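Local coordinates for putative iron-uptake ABC transport system,periplasmic iron-binding protein (Campylobacter jejuni, PDB 3E13) that binds ferric iron in the periplasm and probably delivers it to an ABC transporter for uptake into the cell, at residues 89-92 / 93-97; 246-249 / 250-254. All coordinates share one frame; numbering follows the deposited sequence.

How the contacts relate
Contact 1 comes first along the chain: after helix 79-84 the backbone doubles back within residues 89-97 and enters the long strand 97-109, so the loop it closes is a tight local turn. Contact 2 follows much later, where the chain leaves strand 233-241 and starts helix 247-257. Each lies within one continuous piece of chain, and the two follow in series without crossing. Their centres are about 16 Å apart, yet they meet directly, Phe-97 CD1 lying 3.5 Å from Met-254 CE. Strand 233-241 links them as well: Phe-97 bonds through its backbone to Ile-238, and Met-254 of the helix packs its side chain on that same residue.

Contact 1 (89-92 / 93-97); sequences LRDK and DKEWF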
loop_
_atom_site.group_PDB
_atom_site.type_symbol
_atom_site.label_atom_id
_atom_site.label_comp_id
_atom_site.label_asym_id
_atom_site.label_seq_id
_atom_site.Cartn_x
_atom_site.Cartn_y
_atom_site.Cartn_z
ATOM N N LEU A 89 1.568 11.407 -8.980
ATOM C CA LEU A 89 1.896 10.655 -7.762
ATOM C C LEU A 89 2.065 11.591 -6.565
ATOM O O LEU A 89 2.679 11.225 -5.550
ATOM C CB LEU A 89 3.156 9.812 -7.955
ATOM C CG LEU A 89 2.877 8.691 -8.955
ATOM C CD1 LEU A 89 4.133 7.999 -9.406
ATOM C CD2 LEU A 89 1.979 7.583 -8.372
ATOM N N ARG A 90 1.567 12.808 -6.700
ATOM C CA ARG A 90 1.573 13.756 -5.575
ATOM C C ARG A 90 0.325 14.628 -5.648
ATOM O O ARG A 90 -0.289 14.754 -6.703
ATOM C CB ARG A 90 2.872 14.563 -5.531
ATOM C CG ARG A 90 3.252 15.328 -6.840
ATOM C CD ARG A 90 4.533 16.138 -6.640
ATOM N NE ARG A 90 5.237 16.320 -7.901
ATOM C CZ ARG A 90 4.941 17.267 -8.765
ATOM N NH1 ARG A 90 3.972 18.128 -8.526
ATOM N NH2 ARG A 90 5.661 17.372 -9.916
ATOM N N ASP A 91 -0.074 15.225 -4.518
ATOM C CA ASP A 91 -1.269 16.052 -4.440
ATOM C C ASP A 91 -1.116 17.322 -5.258
ATOM O O ASP A 91 -0.112 18.013 -5.144
ATOM C CB ASP A 91 -1.413 16.461 -2.972
ATOM C CG ASP A 91 -2.674 17.272 -2.658
ATOM O OD1 ASP A 91 -3.676 17.198 -3.399
ATOM O OD2 ASP A 91 -2.733 17.962 -1.616
ATOM N N LYS A 92 -2.143 17.665 -6.047
ATOM C CA LYS A 92 -2.145 18.928 -6.740
ATOM C C LYS A 92 -2.022 20.083 -5.751
ATOM O O LYS A 92 -1.395 21.091 -6.051
ATOM C CB LYS A 92 -3.393 19.045 -7.614
ATOM C CG LYS A 92 -4.670 19.172 -6.862
ATOM C CD LYS A 92 -5.876 19.474 -7.776
ATOM C CE LYS A 92 -7.070 19.930 -6.931
ATOM N NZ LYS A 92 -8.194 20.407 -7.797
ATOM N N ASP A 93 -2.584 19.900 -4.558
ATOM C CA ASP A 93 -2.560 20.915 -3.507
ATOM C C ASP A 93 -1.357 20.797 -2.546
ATOM O O ASP A 93 -1.286 21.534 -1.535
ATOM C CB ASP A 93 -3.865 20.868 -2.703
ATOM C CG ASP A 93 -5.089 21.100 -3.550
ATOM O OD1 ASP A 93 -5.058 22.003 -4.433
ATOM O OD2 ASP A 93 -6.120 20.403 -3.439
ATOM N N LYS A 94 -0.408 19.907 -2.888
ATOM C CA LYS A 94 0.897 19.812 -2.247
ATOM C C LYS A 94 0.853 19.354 -0.781
ATOM O O LYS A 94 1.773 19.625 -0.037
ATOM C CB LYS A 94 1.651 21.133 -2.341
ATOM C CG LYS A 94 1.854 21.628 -3.772
ATOM C CD LYS A 94 2.681 22.885 -3.742
ATOM C CE LYS A 94 2.459 23.786 -4.940
ATOM N NZ LYS A 94 3.114 25.101 -4.595
ATOM N N GLU A 95 -0.159 18.588 -0.416
ATOM C CA GLU A 95 -0.270 18.114 0.965
ATOM C C GLU A 95 0.158 16.669 1.158
ATOM O O GLU A 95 0.325 16.262 2.298
ATOM C CB GLU A 95 -1.681 18.361 1.553
ATOM C CG GLU A 95 -2.016 19.836 1.548
ATOM C CD GLU A 95 -3.244 20.200 2.371
ATOM O OE1 GLU A 95 -3.652 21.389 2.289
ATOM O OE2 GLU A 95 -3.734 19.335 3.126
ATOM N N TRP A 96 0.338 15.893 0.089
ATOM C CA TRP A 96 0.775 14.502 0.225
ATOM C C TRP A 96 1.609 14.147 -0.991
ATOM O O TRP A 96 1.409 14.718 -2.033
ATOM C CB TRP A 96 -0.366 13.493 0.416
ATOM C CG TRP A 96 -1.403 13.487 -0.629
ATOM C CD1 TRP A 96 -2.612 14.073 -0.544
ATOM C CD2 TRP A 96 -1.333 12.884 -1.937
ATOM N NE1 TRP A 96 -3.314 13.888 -1.711
ATOM C CE2 TRP A 96 -2.547 13.169 -2.591
ATOM C CE3 TRP A 96 -0.377 12.122 -2.611
ATOM C CZ2 TRP A 96 -2.815 12.747 -3.889
ATOM C CZ3 TRP A 96 -0.644 11.700 -3.896
ATOM C CH2 TRP A 96 -1.848 12.007 -4.519
ATOM N N PHE A 97 2.512 13.197 -0.800
ATOM C CA PHE A 97 3.566 12.892 -1.823
ATOM C C PHE A 97 3.892 11.402 -1.752
ATOM O O PHE A 97 4.120 10.860 -0.659
ATOM C CB PHE A 97 4.823 13.653 -1.498
ATOM C CG PHE A 97 4.629 15.134 -1.520
ATOM C CD1 PHE A 97 4.212 15.778 -0.354
ATOM C CD2 PHE A 97 4.872 15.879 -2.658
ATOM C CE1 PHE A 97 3.956 17.165 -0.351
ATOM C CE2 PHE A 97 4.690 17.293 -2.620
ATOM C CZ PHE A 97 4.195 17.904 -1.470
#
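The Asp-91 carboxylate folds back onto the backbone amides of Asp-93 and Glu-95, a local side-chain-to-backbone contact in the loop between helix 79-84 and strand 97-109. Residues Asp-91 to Lys-94 form a type I beta turn, in which Lys-94 N donates to Asp-91 O at 3.0 Å. A nearly straight bond from Asp-91 N to Trp-96 O (2.9 Å, 174°) ties the two arms together, and a single beta bridge pairs Arg-90 with Phe-97. With CG turned opposite the backbone N (chi1 -176°), the Asp-91 carboxylate reaches both amides. Asp-91 OD2 accepts Glu-95 N on its anti lone pair at 2.9 Å, whereas Asp-93 N meets Asp-91 OD1 from above the carboxylate plane at 3.1 Å, closing an Asx turn. Asp-91 CB sits over the Trp-96 five-membered ring, 3.4 Å from its centroid and 9° off the normal, a CH-pi contact; the carboxylate lies nearly parallel to the indole. The Trp-96 side chain also packs on Ile-61, Leu-64 and Thr-65 of helix 61-69. Asp-91 OD1 and Asp-93 OD2 lie 4.0 Å apart, and both form salt bridges with Lys-68 NZ. Two amides and one ammonium thus grip the buried carboxylate, which would be expected to stabilise its negative charge.

Contact 2 (246-249 / 250-254); sequences NQDA and AKKFM
Lys-252 and Asp-248 join by an i to i+4 salt bridge on the first turns of helix 247-257, which packs against the sheet of a periplasmic binding protein fold. Lys-252 CB starts beside the helix backbone, 3.4 Å from Asp-248 O, the carbonyl that also accepts Lys-252 N. Lys-252 CG stays by Asp-248 O at 3.3 Å. Next along the chain, Lys-252 CD lies between this carbonyl and the carboxylate, 3.9 Å from Asp-248 OD1, and Lys-252 CE closes to 3.6 Å from Asp-248 OD1. A bend at the last torsion (chi4 43°) then brings NZ round to the carboxylate, while the Asp-248 carboxylate swings away from its own N, beside the carbonyl carbon (chi1 -176°). The two side chains approach at a slant on the exposed side of the helix. Elsewhere on the helix, Ala-249 and Phe-253 rest on Leu-4 of strand 3-8, and the Phe-253 ring makes an edge-to-face contact with Phe-22. The backbone bond from Lys-252 N to Asp-248 O, 3.0 Å, spans the same turn as the salt bridge. At the tip, Lys-252 NZ meets Asp-248 OD1 at 2.9 Å on its syn side, 24° out of the carboxylate plane, and adds a weak bond to Asp-248 OD2 at 3.1 Å.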
loop_
_atom_site.group_PDB
_atom_site.type_symbol
_atom_site.label_atom_id
_atom_site.label_comp_id
_atom_site.label_asym_id
_atom_site.label_seq_id
_atom_site.Cartn_x
_atom_site.Cartn_y
_atom_site.Cartn_z
ATOM N N ASN A 246 8.231 21.424 13.877
ATOM C CA ASN A 246 9.589 21.196 13.375
ATOM C C ASN A 246 9.514 21.119 11.848
ATOM O O ASN A 246 9.887 20.117 11.278
ATOM C CB ASN A 246 10.141 19.909 13.968
ATOM C CG ASN A 246 10.123 19.904 15.511
ATOM O OD1 ASN A 246 10.715 20.788 16.142
ATOM N ND2 ASN A 246 9.475 18.919 16.098
ATOM N N GLN A 247 8.999 22.166 11.205
ATOM C CA GLN A 247 8.682 22.130 9.791
ATOM C C GLN A 247 9.898 21.992 8.894
ATOM O O GLN A 247 9.817 21.321 7.851
ATOM C CB GLN A 247 7.819 23.324 9.374
ATOM C CG GLN A 247 6.493 23.292 10.119
ATOM C CD GLN A 247 5.444 24.151 9.500
ATOM O OE1 GLN A 247 5.709 24.885 8.540
ATOM N NE2 GLN A 247 4.259 24.114 10.072
ATOM N N ASP A 248 11.018 22.596 9.294
ATOM C CA ASP A 248 12.256 22.458 8.490
ATOM C C ASP A 248 12.717 20.978 8.465
ATOM O O ASP A 248 13.074 20.411 7.420
ATOM C CB ASP A 248 13.348 23.371 9.041
ATOM C CG ASP A 248 14.607 23.334 8.188
ATOM O OD1 ASP A 248 15.632 22.867 8.678
ATOM O OD2 ASP A 248 14.605 23.709 6.996
ATOM N N ALA A 249 12.722 20.342 9.622
ATOM C CA ALA A 249 13.099 18.951 9.726
ATOM C C ALA A 249 12.116 18.077 8.935
ATOM O O ALA A 249 12.501 17.118 8.304
ATOM C CB ALA A 249 13.115 18.539 11.191
ATOM N N ALA A 250 10.832 18.412 8.960
ATOM C CA ALA A 250 9.830 17.643 8.287
ATOM C C ALA A 250 10.078 17.652 6.768
ATOM O O ALA A 250 10.069 16.610 6.140
ATOM C CB ALA A 250 8.453 18.163 8.618
ATOM N N LYS A 251 10.355 18.823 6.241
ATOM C CA LYS A 251 10.603 19.015 4.820
ATOM C C LYS A 251 11.879 18.298 4.433
ATOM O O LYS A 251 11.929 17.644 3.371
ATOM C CB LYS A 251 10.593 20.507 4.451
ATOM C CG LYS A 251 9.252 21.149 4.665
ATOM C CD LYS A 251 9.202 22.617 4.363
ATOM C CE LYS A 251 7.942 23.235 4.936
ATOM N NZ LYS A 251 8.002 24.772 4.790
ATOM N N LYS A 252 12.898 18.364 5.291
ATOM C CA LYS A 252 14.161 17.668 5.057
ATOM C C LYS A 252 13.943 16.160 4.982
ATOM O O LYS A 252 14.500 15.468 4.106
ATOM C CB LYS A 252 15.162 18.007 6.164
ATOM C CG LYS A 252 15.855 19.340 5.974
ATOM C CD LYS A 252 16.915 19.544 7.095
ATOM C CE LYS A 252 17.829 20.730 6.780
ATOM N NZ LYS A 252 16.983 21.907 6.247
ATOM N N PHE A 253 13.113 15.662 5.875
ATOM C CA PHE A 253 12.812 14.245 5.910
ATOM C C PHE A 253 12.064 13.799 4.653
ATOM O O PHE A 253 12.366 12.727 4.108
ATOM C CB PHE A 253 12.017 13.835 7.192
ATOM C CG PHE A 253 11.884 12.385 7.325
ATOM C CD1 PHE A 253 12.898 11.617 7.862
ATOM C CD2 PHE A 253 10.750 11.742 6.853
ATOM C CE1 PHE A 253 12.790 10.216 7.927
ATOM C CE2 PHE A 253 10.633 10.365 6.928
ATOM C CZ PHE A 253 11.651 9.617 7.459
ATOM N N MET A 254 11.074 14.589 4.226
ATOM C CA MET A 254 10.275 14.277 3.047
ATOM C C MET A 254 11.234 14.194 1.818
ATOM O O MET A 254 11.171 13.222 1.051
ATOM C CB MET A 254 9.191 15.339 2.887
ATOM C CG MET A 254 8.108 15.225 3.943
ATOM S SD MET A 254 7.036 16.638 4.003
ATOM C CE MET A 254 5.995 16.339 2.600
#